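Local coordinates for protein alpha-rhamnosidase (Dictyoglomus thermophilum, PDB 6I60) that probably hydrolyses terminal non-reducing alpha-L-rhamnose residues in alpha-L-rhamnosides, acting as a glycoside hydrolase, at residues W55-L60 with V117-S122; Y571-Y576 with G840-N845; A835-G840 with A860-N865; T866-V871 with P889-G894. All blocks are in the same frame, centred on the assembly; numbering follows the deposited sequence.

Contact 1. Residues W55-L60 with V117-S122; sequences WKLRHL and VRWWDS
Trp55 and Trp119 each offer one ring face to an aliphatic side chain of the other segment. Val117 CG2 sits over the six-membered ring of Trp55, 3.8 Å from its centroid and only 6° off the ring normal. On Trp119 the five-membered ring takes Leu57 CD2, 3.6 Å from its centroid. Leu57 CD1 lies farther along the same indole, 3.7 Å from Trp119 CE3. The opposite face of Trp119 has the backbone N of Asp121 above it, 3.9 Å from the plane. His59 meets Trp119 rim to rim, with the two ring planes at 90° and His59 CD2 3.7 Å from Trp119 CH2. The imidazole then reaches on to the carboxylate: His59 NE2 gives a weak, bent hydrogen bond to Asp121 OD2 (3.1 Å, 128° at the hydrogen). Asp121 OD2 also accepts from Gln125, His59 ND1 accepts from the backbone N of Glu61, and the indole N-H groups of Trp55 and Trp119 go to Gln66 and Tyr30. His59 and Asp121 lie past the ends of strands 52-56 and 112-120. Trp55 on Val117 and Leu57 on Trp119 pack between the three-stranded and five-stranded sheets, consistent with the core of an immunoglobulin-like beta sandwich.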
loop_
_atom_site.group_PDB
_atom_site.type_symbol
_atom_site.label_atom_id
_atom_site.label_comp_id
_atom_site.label_asym_id
_atom_site.label_seq_id
_atom_site.Cartn_x
_atom_site.Cartn_y
_atom_site.Cartn_z
ATOM N N TRP A 55 -8.959 -11.708 15.146
ATOM C CA TRP A 55 -9.891 -12.757 14.753
ATOM C C TRP A 55 -11.222 -12.125 14.378
ATOM O O TRP A 55 -11.536 -11.004 14.786
ATOM C CB TRP A 55 -10.090 -13.782 15.874
ATOM C CG TRP A 55 -10.510 -13.159 17.168
ATOM C CD1 TRP A 55 -11.773 -12.790 17.528
ATOM C CD2 TRP A 55 -9.662 -12.823 18.272
ATOM N NE1 TRP A 55 -11.765 -12.247 18.791
ATOM C CE2 TRP A 55 -10.481 -12.256 19.270
ATOM C CE3 TRP A 55 -8.291 -12.949 18.516
ATOM C CZ2 TRP A 55 -9.974 -11.817 20.488
ATOM C CZ3 TRP A 55 -7.792 -12.512 19.723
ATOM C CH2 TRP A 55 -8.631 -11.955 20.696
ATOM N N LYS A 56 -12.004 -12.868 13.599
ATOM C CA LYS A 56 -13.341 -12.470 13.188
ATOM C C LYS A 56 -14.379 -13.365 13.853
ATOM O O LYS A 56 -14.074 -14.466 14.320
ATOM C CB LYS A 56 -13.488 -12.531 11.663
ATOM C CG LYS A 56 -12.522 -11.631 10.915
ATOM C CD LYS A 56 -12.501 -11.948 9.428
ATOM C CE LYS A 56 -11.586 -10.993 8.671
ATOM N NZ LYS A 56 -12.019 -9.575 8.816
ATOM N N LEU A 57 -15.622 -12.886 13.886
ATOM C CA LEU A 57 -16.684 -13.555 14.622
ATOM C C LEU A 57 -17.892 -13.792 13.729
ATOM O O LEU A 57 -18.128 -13.065 12.761
ATOM C CB LEU A 57 -17.105 -12.744 15.852
ATOM C CG LEU A 57 -15.978 -12.428 16.834
ATOM C CD1 LEU A 57 -16.447 -11.442 17.888
ATOM C CD2 LEU A 57 -15.466 -13.708 17.472
ATOM N N ARG A 58 -18.662 -14.822 14.080
ATOM C CA ARG A 58 -19.875 -15.188 13.362
ATOM C C ARG A 58 -20.840 -15.825 14.351
ATOM O O ARG A 58 -20.437 -16.676 15.149
ATOM C CB ARG A 58 -19.569 -16.153 12.210
ATOM C CG ARG A 58 -20.793 -16.849 11.632
ATOM C CD ARG A 58 -20.872 -16.668 10.123
ATOM N NE ARG A 58 -21.690 -17.698 9.486
ATOM C CZ ARG A 58 -21.698 -17.942 8.179
ATOM N NH1 ARG A 58 -20.932 -17.230 7.362
ATOM N NH2 ARG A 58 -22.472 -18.900 7.687
ATOM N N HIS A 59 -22.103 -15.415 14.301
ATOM C CA HIS A 59 -23.111 -15.913 15.222
ATOM C C HIS A 59 -24.379 -16.263 14.457
ATOM O O HIS A 59 -24.626 -15.762 13.357
ATOM C CB HIS A 59 -23.424 -14.886 16.318
ATOM C CG HIS A 59 -23.957 -15.491 17.579
ATOM N ND1 HIS A 59 -25.299 -15.732 17.780
ATOM C CD2 HIS A 59 -23.328 -15.901 18.706
ATOM C CE1 HIS A 59 -25.475 -16.265 18.976
ATOM N NE2 HIS A 59 -24.294 -16.379 19.559
ATOM N N LEU A 60 -25.187 -17.137 15.062
ATOM C CA LEU A 60 -26.460 -17.509 14.453
ATOM C C LEU A 60 -27.478 -16.382 14.566
ATOM O O LEU A 60 -28.271 -16.159 13.644
ATOM C CB LEU A 60 -27.007 -18.778 15.106
ATOM C CG LEU A 60 -26.238 -20.077 14.875
ATOM C CD1 LEU A 60 -26.731 -21.160 15.827
ATOM C CD2 LEU A 60 -26.366 -20.524 13.427
ATOM N N VAL A 117 -8.432 -19.375 20.417
ATOM C CA VAL A 117 -9.139 -18.297 21.102
ATOM C C VAL A 117 -10.616 -18.654 21.196
ATOM O O VAL A 117 -11.184 -19.267 20.287
ATOM C CB VAL A 117 -8.911 -16.938 20.394
ATOM C CG1 VAL A 117 -9.583 -16.908 19.037
ATOM C CG2 VAL A 117 -9.401 -15.788 21.261
ATOM N N ARG A 118 -11.226 -18.285 22.319
ATOM C CA ARG A 118 -12.665 -18.352 22.524
ATOM C C ARG A 118 -13.215 -16.945 22.703
ATOM O O ARG A 118 -12.483 -16.004 23.020
ATOM C CB ARG A 118 -13.024 -19.199 23.750
ATOM C CG ARG A 118 -12.554 -20.638 23.692
ATOM C CD ARG A 118 -13.059 -21.434 24.890
ATOM N NE ARG A 118 -12.790 -20.765 26.162
ATOM C CZ ARG A 118 -12.509 -21.399 27.296
ATOM N NH1 ARG A 118 -12.464 -22.723 27.323
ATOM N NH2 ARG A 118 -12.283 -20.710 28.405
ATOM N N TRP A 119 -14.523 -16.809 22.508
ATOM C CA TRP A 119 -15.183 -15.524 22.672
ATOM C C TRP A 119 -16.535 -15.731 23.335
ATOM O O TRP A 119 -17.177 -16.771 23.168
ATOM C CB TRP A 119 -15.349 -14.795 21.330
ATOM C CG TRP A 119 -16.436 -15.351 20.459
ATOM C CD1 TRP A 119 -16.454 -16.570 19.848
ATOM C CD2 TRP A 119 -17.662 -14.701 20.096
ATOM N NE1 TRP A 119 -17.616 -16.723 19.129
ATOM C CE2 TRP A 119 -18.373 -15.589 19.264
ATOM C CE3 TRP A 119 -18.227 -13.456 20.392
ATOM C CZ2 TRP A 119 -19.620 -15.272 18.726
ATOM C CZ3 TRP A 119 -19.464 -13.144 19.858
ATOM C CH2 TRP A 119 -20.147 -14.049 19.034
ATOM N N TRP A 120 -16.953 -14.731 24.102
ATOM C CA TRP A 120 -18.245 -14.730 24.768
ATOM C C TRP A 120 -19.157 -13.736 24.063
ATOM O O TRP A 120 -18.769 -12.584 23.838
ATOM C CB TRP A 120 -18.100 -14.373 26.249
ATOM C CG TRP A 120 -17.609 -15.507 27.103
ATOM C CD1 TRP A 120 -18.356 -16.283 27.941
ATOM C CD2 TRP A 120 -16.263 -15.990 27.204
ATOM N NE1 TRP A 120 -17.560 -17.220 28.556
ATOM C CE2 TRP A 120 -16.271 -17.061 28.121
ATOM C CE3 TRP A 120 -15.052 -15.622 26.608
ATOM C CZ2 TRP A 120 -15.116 -17.766 28.457
ATOM C CZ3 TRP A 120 -13.906 -16.324 26.944
ATOM C CH2 TRP A 120 -13.947 -17.383 27.859
ATOM N N ASP A 121 -20.359 -14.181 23.715
ATOM C CA ASP A 121 -21.285 -13.354 22.954
ATOM C C ASP A 121 -21.995 -12.377 23.891
ATOM O O ASP A 121 -21.596 -12.174 25.041
ATOM C CB ASP A 121 -22.262 -14.237 22.184
ATOM C CG ASP A 121 -23.170 -15.034 23.092
ATOM O OD1 ASP A 121 -22.901 -15.087 24.311
ATOM O OD2 ASP A 121 -24.155 -15.611 22.587
ATOM N N SER A 122 -23.077 -11.765 23.402
ATOM C CA SER A 122 -23.772 -10.740 24.171
ATOM C C SER A 122 -24.481 -11.302 25.398
ATOM O O SER A 122 -24.799 -10.534 26.312
ATOM C CB SER A 122 -24.778 -10.010 23.281
ATOM O OG SER A 122 -24.150 -8.985 22.531
#

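Contact 2. Residues Y571-Y576 with G840-N845; sequences YLYQYY and GEPGWN
Trp844 swings its indole toward Tyr575 of helix 564-576. From CB the side chain turns with CG anti to its own carbonyl carbon (chi1 -63°). This brings the five-membered ring edge to the helix backbone: CD1 and NE1 each lie 3.2 Å from Tyr575 O. Farther out, Trp844 CE2 is 3.8 Å from Tyr575 CD1. Trp844 CZ2 comes to 3.4 Å from the same CD1, at the edge of the phenol ring, and CH2 meets Tyr575 CE1. The two ring planes are 51° apart. Beyond CH2, the CZ3 corner packs on the backbone of Arg838 and Val839. Here the helical domain of the six-hairpin glycosidase type meets the C-terminal domain through the turn that joins strands 837-841 and 846-849. The backbone of the turn is tied to the helix by Gly843 N, which donates to Gln574 O at 3.0 Å. Pro842 CB lies over one face of the Tyr573 ring, 3.9 Å from its centroid, while Pro842 CG nears its CE2. Asn845 ND2 braces the turn from within by a nearly straight bond to Pro842 O (3.1 Å).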
loop_
_atom_site.group_PDB
_atom_site.type_symbol
_atom_site.label_atom_id
_atom_site.label_comp_id
_atom_site.label_asym_id
_atom_site.label_seq_id
_atom_site.Cartn_x
_atom_site.Cartn_y
_atom_site.Cartn_z
ATOM N N TYR A 571 -5.198 6.661 10.234
ATOM C CA TYR A 571 -6.017 5.815 9.372
ATOM C C TYR A 571 -6.004 4.370 9.852
ATOM O O TYR A 571 -7.034 3.685 9.810
ATOM C CB TYR A 571 -5.526 5.904 7.927
ATOM C CG TYR A 571 -6.053 7.100 7.164
ATOM C CD1 TYR A 571 -7.233 7.728 7.546
ATOM C CD2 TYR A 571 -5.372 7.600 6.062
ATOM C CE1 TYR A 571 -7.717 8.820 6.852
ATOM C CE2 TYR A 571 -5.849 8.693 5.363
ATOM C CZ TYR A 571 -7.021 9.297 5.762
ATOM O OH TYR A 571 -7.500 10.384 5.068
ATOM N N LEU A 572 -4.847 3.891 10.319
ATOM C CA LEU A 572 -4.749 2.518 10.801
ATOM C C LEU A 572 -5.609 2.290 12.038
ATOM O O LEU A 572 -6.091 1.173 12.258
ATOM C CB LEU A 572 -3.291 2.171 11.096
ATOM C CG LEU A 572 -2.366 2.123 9.880
ATOM C CD1 LEU A 572 -0.994 1.599 10.270
ATOM C CD2 LEU A 572 -2.981 1.271 8.779
ATOM N N TYR A 573 -5.813 3.326 12.852
ATOM C CA TYR A 573 -6.704 3.201 13.998
ATOM C C TYR A 573 -8.161 3.413 13.606
ATOM O O TYR A 573 -9.055 2.813 14.212
ATOM C CB TYR A 573 -6.299 4.193 15.092
ATOM C CG TYR A 573 -7.306 4.297 16.214
ATOM C CD1 TYR A 573 -7.472 3.260 17.123
ATOM C CD2 TYR A 573 -8.100 5.427 16.361
ATOM C CE1 TYR A 573 -8.396 3.345 18.149
ATOM C CE2 TYR A 573 -9.025 5.522 17.384
ATOM C CZ TYR A 573 -9.170 4.477 18.274
ATOM O OH TYR A 573 -10.089 4.560 19.294
ATOM N N GLN A 574 -8.418 4.246 12.595
ATOM C CA GLN A 574 -9.794 4.552 12.217
ATOM C C GLN A 574 -10.452 3.376 11.505
ATOM O O GLN A 574 -11.604 3.034 11.797
ATOM C CB GLN A 574 -9.826 5.801 11.335
ATOM C CG GLN A 574 -11.190 6.119 10.733
ATOM C CD GLN A 574 -11.144 7.274 9.740
ATOM O OE1 GLN A 574 -10.174 7.433 8.998
ATOM N NE2 GLN A 574 -12.199 8.084 9.723
ATOM N N TYR A 575 -9.738 2.740 10.577
ATOM C CA TYR A 575 -10.316 1.697 9.741
ATOM C C TYR A 575 -9.979 0.286 10.204
ATOM O O TYR A 575 -10.555 -0.673 9.678
ATOM C CB TYR A 575 -9.863 1.880 8.287
ATOM C CG TYR A 575 -10.586 3.001 7.571
ATOM C CD1 TYR A 575 -11.905 2.851 7.161
ATOM C CD2 TYR A 575 -9.952 4.208 7.312
ATOM C CE1 TYR A 575 -12.572 3.872 6.509
ATOM C CE2 TYR A 575 -10.611 5.236 6.660
ATOM C CZ TYR A 575 -11.920 5.062 6.262
ATOM O OH TYR A 575 -12.579 6.080 5.614
ATOM N N TYR A 576 -9.071 0.130 11.166
ATOM C CA TYR A 576 -8.726 -1.187 11.681
ATOM C C TYR A 576 -8.823 -1.307 13.194
ATOM O O TYR A 576 -8.792 -2.434 13.703
ATOM C CB TYR A 576 -7.304 -1.578 11.253
ATOM C CG TYR A 576 -7.108 -1.688 9.758
ATOM C CD1 TYR A 576 -6.581 -0.631 9.030
ATOM C CD2 TYR A 576 -7.440 -2.852 9.077
ATOM C CE1 TYR A 576 -6.395 -0.727 7.660
ATOM C CE2 TYR A 576 -7.257 -2.958 7.708
ATOM C CZ TYR A 576 -6.733 -1.892 7.006
ATOM O OH TYR A 576 -6.551 -1.986 5.644
ATOM N N GLY A 840 -18.139 4.881 11.438
ATOM C CA GLY A 840 -18.792 5.686 12.451
ATOM C C GLY A 840 -17.983 5.747 13.729
ATOM O O GLY A 840 -17.911 6.791 14.385
ATOM N N GLU A 841 -17.373 4.625 14.093
ATOM C CA GLU A 841 -16.463 4.539 15.222
ATOM C C GLU A 841 -15.263 3.703 14.806
ATOM O O GLU A 841 -15.400 2.787 13.986
ATOM C CB GLU A 841 -17.138 3.919 16.457
ATOM C CG GLU A 841 -18.355 4.690 16.952
ATOM C CD GLU A 841 -17.998 5.848 17.870
ATOM O OE1 GLU A 841 -16.903 6.431 17.712
ATOM O OE2 GLU A 841 -18.820 6.180 18.751
ATOM N N PRO A 842 -14.077 3.998 15.346
ATOM C CA PRO A 842 -12.857 3.332 14.873
ATOM C C PRO A 842 -12.965 1.813 14.931
ATOM O O PRO A 842 -13.676 1.247 15.764
ATOM C CB PRO A 842 -11.777 3.854 15.828
ATOM C CG PRO A 842 -12.296 5.172 16.286
ATOM C CD PRO A 842 -13.788 5.024 16.364
ATOM N N GLY A 843 -12.251 1.156 14.019
ATOM C CA GLY A 843 -12.339 -0.285 13.908
ATOM C C GLY A 843 -13.653 -0.790 13.363
ATOM O O GLY A 843 -13.963 -1.973 13.524
ATOM N N TRP A 844 -14.434 0.078 12.715
ATOM C CA TRP A 844 -15.771 -0.257 12.224
ATOM C C TRP A 844 -16.681 -0.736 13.352
ATOM O O TRP A 844 -17.581 -1.549 13.134
ATOM C CB TRP A 844 -15.715 -1.300 11.102
ATOM C CG TRP A 844 -14.995 -0.837 9.870
ATOM C CD1 TRP A 844 -13.699 -1.100 9.528
ATOM C CD2 TRP A 844 -15.532 -0.032 8.811
ATOM N NE1 TRP A 844 -13.396 -0.508 8.325
ATOM C CE2 TRP A 844 -14.504 0.154 7.864
ATOM C CE3 TRP A 844 -16.781 0.550 8.573
ATOM C CZ2 TRP A 844 -14.688 0.897 6.699
ATOM C CZ3 TRP A 844 -16.960 1.289 7.416
ATOM C CH2 TRP A 844 -15.919 1.455 6.493
ATOM N N ASN A 845 -16.448 -0.238 14.570
ATOM C CA ASN A 845 -17.323 -0.582 15.686
ATOM C C ASN A 845 -18.743 -0.094 15.441
ATOM O O ASN A 845 -19.708 -0.742 15.864
ATOM C CB ASN A 845 -16.771 -0.001 16.988
ATOM C CG ASN A 845 -15.995 -1.023 17.800
ATOM O OD1 ASN A 845 -16.573 -1.794 18.567
ATOM N ND2 ASN A 845 -14.677 -1.035 17.633
#

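Contact 3. Residues A835-G840 with A860-N865; sequences AGVRVG and AKARLN
Ala835, Val837 and Ala862 carry most of this contact, and their methyl groups do the touching. Ala835 is the last residue of helix 826-835. Its CB points at strand 859-866 and meets Ala862 CB at 3.5 Å. The Ala835 backbone also comes near Ala860, whose CB is 4.3 Å from Ala835 CA. After Gly836, which leaves the helix with positive phi, the chain enters strand 837-841, and Val837 turns its side chain the same way. The two branches of Val837 split the work. CG1, set between the backbone N and the carbonyl carbon (chi1 48°), reaches Ala862 CB at 3.8 Å. CG2, anti to the backbone N, meets Leu864 CD1 tip to tip at 3.9 Å. Ala862 CB therefore touches both Ala835 and Val837. Tyr831 packs on Ala862 and Leu864 from the helix, and Trp844 touches Val837 and Leu864. The two strands belong to different sheets, so the contact joins the facing layers of the C-terminal beta sandwich where the helical domain hands over to it. The side-chain atoms that meet across the two segments are all aliphatic carbons, on buried residues. The cohesion is therefore hydrophobic and dispersive, and depends on fit rather than on directional bonds.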
loop_
_atom_site.group_PDB
_atom_site.type_symbol
_atom_site.label_atom_id
_atom_site.label_comp_id
_atom_site.label_asym_id
_atom_site.label_seq_id
_atom_site.Cartn_x
_atom_site.Cartn_y
_atom_site.Cartn_z
ATOM N N ALA A 835 -21.805 5.073 -2.815
ATOM C CA ALA A 835 -22.296 3.842 -2.206
ATOM C C ALA A 835 -22.899 4.127 -0.836
ATOM O O ALA A 835 -24.075 3.836 -0.585
ATOM C CB ALA A 835 -21.164 2.822 -2.105
ATOM N N GLY A 836 -22.104 4.702 0.065
ATOM C CA GLY A 836 -22.626 5.217 1.314
ATOM C C GLY A 836 -22.282 4.422 2.557
ATOM O O GLY A 836 -23.117 4.300 3.458
ATOM N N VAL A 837 -21.068 3.885 2.634
ATOM C CA VAL A 837 -20.609 3.161 3.813
ATOM C C VAL A 837 -19.356 3.853 4.339
ATOM O O VAL A 837 -18.338 3.930 3.640
ATOM C CB VAL A 837 -20.351 1.673 3.517
ATOM C CG1 VAL A 837 -19.525 1.496 2.247
ATOM C CG2 VAL A 837 -19.681 1.005 4.708
ATOM N N ARG A 838 -19.440 4.379 5.559
ATOM C CA ARG A 838 -18.335 5.085 6.188
ATOM C C ARG A 838 -18.161 4.590 7.616
ATOM O O ARG A 838 -19.055 3.972 8.197
ATOM C CB ARG A 838 -18.552 6.606 6.198
ATOM C CG ARG A 838 -19.563 7.109 5.186
ATOM C CD ARG A 838 -19.573 8.625 5.125
ATOM N NE ARG A 838 -19.799 9.225 6.435
ATOM C CZ ARG A 838 -20.916 9.854 6.787
ATOM N NH1 ARG A 838 -21.919 9.966 5.925
ATOM N NH2 ARG A 838 -21.033 10.372 8.002
ATOM N N VAL A 839 -16.995 4.881 8.179
ATOM C CA VAL A 839 -16.684 4.465 9.542
ATOM C C VAL A 839 -17.346 5.428 10.519
ATOM O O VAL A 839 -17.158 6.647 10.436
ATOM C CB VAL A 839 -15.162 4.396 9.755
ATOM C CG1 VAL A 839 -14.485 5.657 9.234
ATOM C CG2 VAL A 839 -14.841 4.182 11.219
ATOM N N GLY A 840 -18.139 4.881 11.438
ATOM C CA GLY A 840 -18.792 5.686 12.451
ATOM C C GLY A 840 -17.983 5.747 13.729
ATOM O O GLY A 840 -17.911 6.791 14.385
ATOM N N ALA A 860 -26.009 1.296 -6.732
ATOM C CA ALA A 860 -24.619 1.354 -6.299
ATOM C C ALA A 860 -24.430 0.380 -5.147
ATOM O O ALA A 860 -25.338 0.199 -4.332
ATOM C CB ALA A 860 -24.217 2.770 -5.867
ATOM N N LYS A 861 -23.254 -0.240 -5.086
ATOM C CA LYS A 861 -22.957 -1.186 -4.021
ATOM C C LYS A 861 -21.483 -1.106 -3.658
ATOM O O LYS A 861 -20.624 -1.005 -4.539
ATOM C CB LYS A 861 -23.304 -2.625 -4.419
ATOM C CG LYS A 861 -22.591 -3.670 -3.568
ATOM C CD LYS A 861 -22.529 -5.020 -4.244
ATOM C CE LYS A 861 -22.326 -6.133 -3.227
ATOM N NZ LYS A 861 -22.610 -7.483 -3.796
ATOM N N ALA A 862 -21.201 -1.155 -2.359
ATOM C CA ALA A 862 -19.848 -1.330 -1.850
ATOM C C ALA A 862 -19.861 -2.484 -0.863
ATOM O O ALA A 862 -20.646 -2.478 0.090
ATOM C CB ALA A 862 -19.330 -0.054 -1.182
ATOM N N ARG A 863 -19.009 -3.478 -1.097
ATOM C CA ARG A 863 -18.844 -4.606 -0.189
ATOM C C ARG A 863 -17.399 -4.621 0.287
ATOM O O ARG A 863 -16.478 -4.743 -0.526
ATOM C CB ARG A 863 -19.206 -5.928 -0.869
ATOM C CG ARG A 863 -18.919 -7.156 -0.021
ATOM C CD ARG A 863 -19.198 -8.444 -0.779
ATOM N NE ARG A 863 -18.055 -8.878 -1.579
ATOM C CZ ARG A 863 -16.983 -9.495 -1.088
ATOM N NH1 ARG A 863 -16.897 -9.754 0.211
ATOM N NH2 ARG A 863 -15.993 -9.852 -1.894
ATOM N N LEU A 864 -17.202 -4.490 1.598
ATOM C CA LEU A 864 -15.876 -4.425 2.190
ATOM C C LEU A 864 -15.654 -5.606 3.124
ATOM O O LEU A 864 -16.581 -6.082 3.785
ATOM C CB LEU A 864 -15.673 -3.117 2.969
ATOM C CG LEU A 864 -16.243 -1.832 2.367
ATOM C CD1 LEU A 864 -16.494 -0.793 3.450
ATOM C CD2 LEU A 864 -15.304 -1.285 1.310
ATOM N N ASN A 865 -14.410 -6.074 3.173
ATOM C CA ASN A 865 -13.974 -7.083 4.135
ATOM C C ASN A 865 -13.071 -6.375 5.140
ATOM O O ASN A 865 -11.874 -6.201 4.897
ATOM C CB ASN A 865 -13.256 -8.237 3.441
ATOM C CG ASN A 865 -12.736 -9.274 4.420
ATOM O OD1 ASN A 865 -13.511 -9.944 5.105
ATOM N ND2 ASN A 865 -11.416 -9.412 4.491
#

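Contact 4. Residues T866-V871 with P889-G894; sequences TIKGEV and PVNSEG
The Pro889 ring packs closely on the backbone carbonyls of Lys868 and Glu870, which approach it from different directions. Its CB lies 3.3 Å from Lys868 O, and its CD lies 3.4 Å from Glu870 O. Val871, itself buried, brings CG2 to 4.0 Å from Pro889 CD. The long Lys868 chain crosses the loop at Asn891. Its CD is 3.2 Å from Asn891 O and 4.0 Å from Ser892 CB. A bend at chi4 (-49°) brings Lys868 NZ beside Asn891 ND2. These two are both donors and do not bond each other; both give hydrogen bonds to Gln98 OE1, and Asn891 OD1 accepts from the backbone N of Gln66. The C-terminal domain thus meets the N-terminal immunoglobulin-like domain here. Lys868 lies in the tight beta hairpin that links strands 859-866 and 869-877. Thr866 forms an ST turn in it, with OG1 accepting from Lys868 N at 3.2 Å. Gly869 O is gripped twice, by Thr866 N at 2.7 Å and by Thr866 OG1 from above the carbonyl plane. The packing is looser at the exposed Glu870. Its side chain leads away from Pro889, and its carboxylate forms a salt bridge with Arg863.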
loop_
_atom_site.group_PDB
_atom_site.type_symbol
_atom_site.label_atom_id
_atom_site.label_comp_id
_atom_site.label_asym_id
_atom_site.label_seq_id
_atom_site.Cartn_x
_atom_site.Cartn_y
_atom_site.Cartn_z
ATOM N N THR A 866 -13.650 -5.964 6.262
ATOM C CA THR A 866 -12.945 -5.157 7.245
ATOM C C THR A 866 -12.313 -6.051 8.311
ATOM O O THR A 866 -12.255 -7.276 8.177
ATOM C CB THR A 866 -13.897 -4.141 7.869
ATOM O OG1 THR A 866 -14.793 -4.818 8.760
ATOM C CG2 THR A 866 -14.698 -3.427 6.787
ATOM N N ILE A 867 -11.831 -5.431 9.392
ATOM C CA ILE A 867 -11.234 -6.182 10.489
ATOM C C ILE A 867 -12.290 -6.926 11.298
ATOM O O ILE A 867 -11.960 -7.869 12.028
ATOM C CB ILE A 867 -10.405 -5.238 11.383
ATOM C CG1 ILE A 867 -9.139 -5.940 11.876
ATOM C CG2 ILE A 867 -11.235 -4.711 12.552
ATOM C CD1 ILE A 867 -8.173 -6.298 10.765
ATOM N N LYS A 868 -13.557 -6.533 11.179
ATOM C CA LYS A 868 -14.645 -7.187 11.892
ATOM C C LYS A 868 -15.424 -8.163 11.022
ATOM O O LYS A 868 -16.306 -8.857 11.539
ATOM C CB LYS A 868 -15.606 -6.139 12.468
ATOM C CG LYS A 868 -14.980 -5.224 13.511
ATOM C CD LYS A 868 -16.046 -4.488 14.306
ATOM C CE LYS A 868 -15.474 -3.874 15.579
ATOM N NZ LYS A 868 -14.660 -4.846 16.354
ATOM N N GLY A 869 -15.126 -8.234 9.727
ATOM C CA GLY A 869 -15.847 -9.118 8.834
ATOM C C GLY A 869 -16.340 -8.426 7.578
ATOM O O GLY A 869 -15.732 -7.456 7.117
ATOM N N GLU A 870 -17.446 -8.910 7.022
ATOM C CA GLU A 870 -17.983 -8.381 5.777
ATOM C C GLU A 870 -18.939 -7.226 6.056
ATOM O O GLU A 870 -19.840 -7.344 6.893
ATOM C CB GLU A 870 -18.701 -9.481 4.994
ATOM C CG GLU A 870 -17.846 -10.145 3.932
ATOM C CD GLU A 870 -18.669 -10.656 2.767
ATOM O OE1 GLU A 870 -18.185 -11.549 2.040
ATOM O OE2 GLU A 870 -19.802 -10.163 2.581
ATOM N N VAL A 871 -18.737 -6.116 5.350
ATOM C CA VAL A 871 -19.611 -4.950 5.407
ATOM C C VAL A 871 -20.120 -4.680 3.998
ATOM O O VAL A 871 -19.324 -4.589 3.055
ATOM C CB VAL A 871 -18.883 -3.716 5.973
ATOM C CG1 VAL A 871 -19.817 -2.515 6.005
ATOM C CG2 VAL A 871 -18.333 -4.009 7.362
ATOM N N PRO A 889 -21.470 -7.152 10.342
ATOM C CA PRO A 889 -20.904 -8.342 10.984
ATOM C C PRO A 889 -21.090 -8.287 12.494
ATOM O O PRO A 889 -21.503 -7.279 13.069
ATOM C CB PRO A 889 -19.425 -8.272 10.597
ATOM C CG PRO A 889 -19.152 -6.808 10.478
ATOM C CD PRO A 889 -20.436 -6.155 10.004
ATOM N N VAL A 890 -20.770 -9.411 13.137
ATOM C CA VAL A 890 -20.903 -9.508 14.586
ATOM C C VAL A 890 -19.849 -8.626 15.266
ATOM O O VAL A 890 -18.741 -8.430 14.747
ATOM C CB VAL A 890 -20.786 -10.975 15.041
ATOM C CG1 VAL A 890 -21.331 -11.152 16.442
ATOM C CG2 VAL A 890 -21.532 -11.900 14.084
ATOM N N ASN A 891 -20.208 -8.089 16.438
ATOM C CA ASN A 891 -19.395 -7.117 17.185
ATOM C C ASN A 891 -19.334 -5.773 16.459
ATOM O O ASN A 891 -18.312 -5.087 16.474
ATOM C CB ASN A 891 -17.982 -7.638 17.471
ATOM C CG ASN A 891 -17.392 -7.049 18.733
ATOM O OD1 ASN A 891 -17.985 -7.146 19.808
ATOM N ND2 ASN A 891 -16.222 -6.434 18.613
ATOM N N SER A 892 -20.442 -5.386 15.833
ATOM C CA SER A 892 -20.540 -4.100 15.159
ATOM C C SER A 892 -22.001 -3.677 15.128
ATOM O O SER A 892 -22.909 -4.510 15.201
ATOM C CB SER A 892 -19.967 -4.160 13.740
ATOM O OG SER A 892 -20.428 -3.069 12.965
ATOM N N GLU A 893 -22.219 -2.369 15.026
ATOM C CA GLU A 893 -23.560 -1.809 14.967
ATOM C C GLU A 893 -23.693 -0.930 13.732
ATOM O O GLU A 893 -22.722 -0.326 13.267
ATOM C CB GLU A 893 -23.895 -1.002 16.233
ATOM C CG GLU A 893 -23.174 0.331 16.344
ATOM C CD GLU A 893 -23.354 0.977 17.705
ATOM O OE1 GLU A 893 -22.478 0.789 18.578
ATOM O OE2 GLU A 893 -24.373 1.674 17.904
ATOM N N GLY A 894 -24.910 -0.870 13.200
ATOM C CA GLY A 894 -25.198 -0.129 11.987
ATOM C C GLY A 894 -26.095 1.060 12.266
ATOM O O GLY A 894 -26.976 1.002 13.126
#

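Contacts 1, 3 and 4 are largely buried, while contact 2 is partly so. Contacts 1 and 3 both join the two layers of a sandwich, but of different domains: aromatic faces fill the first, small aliphatic groups the second. Contacts 2 and 3 share Gly840 and strand 837-841, which meets strand 859-866 through Val837 and helix 564-576 through Val839 and the turn after it. Contacts 3 and 4 lie on adjoining strands 859-866 and 869-877, probably hydrogen-bonded through Leu864 N and Val871 O. Polar groups bridge domains in contacts 2 and 4, whereas the weak His59-Asp121 bond of contact 1 stays within one domain. Gln66 is hydrogen-bonded to both Trp55 and Asn891, joining contacts 1 and 4.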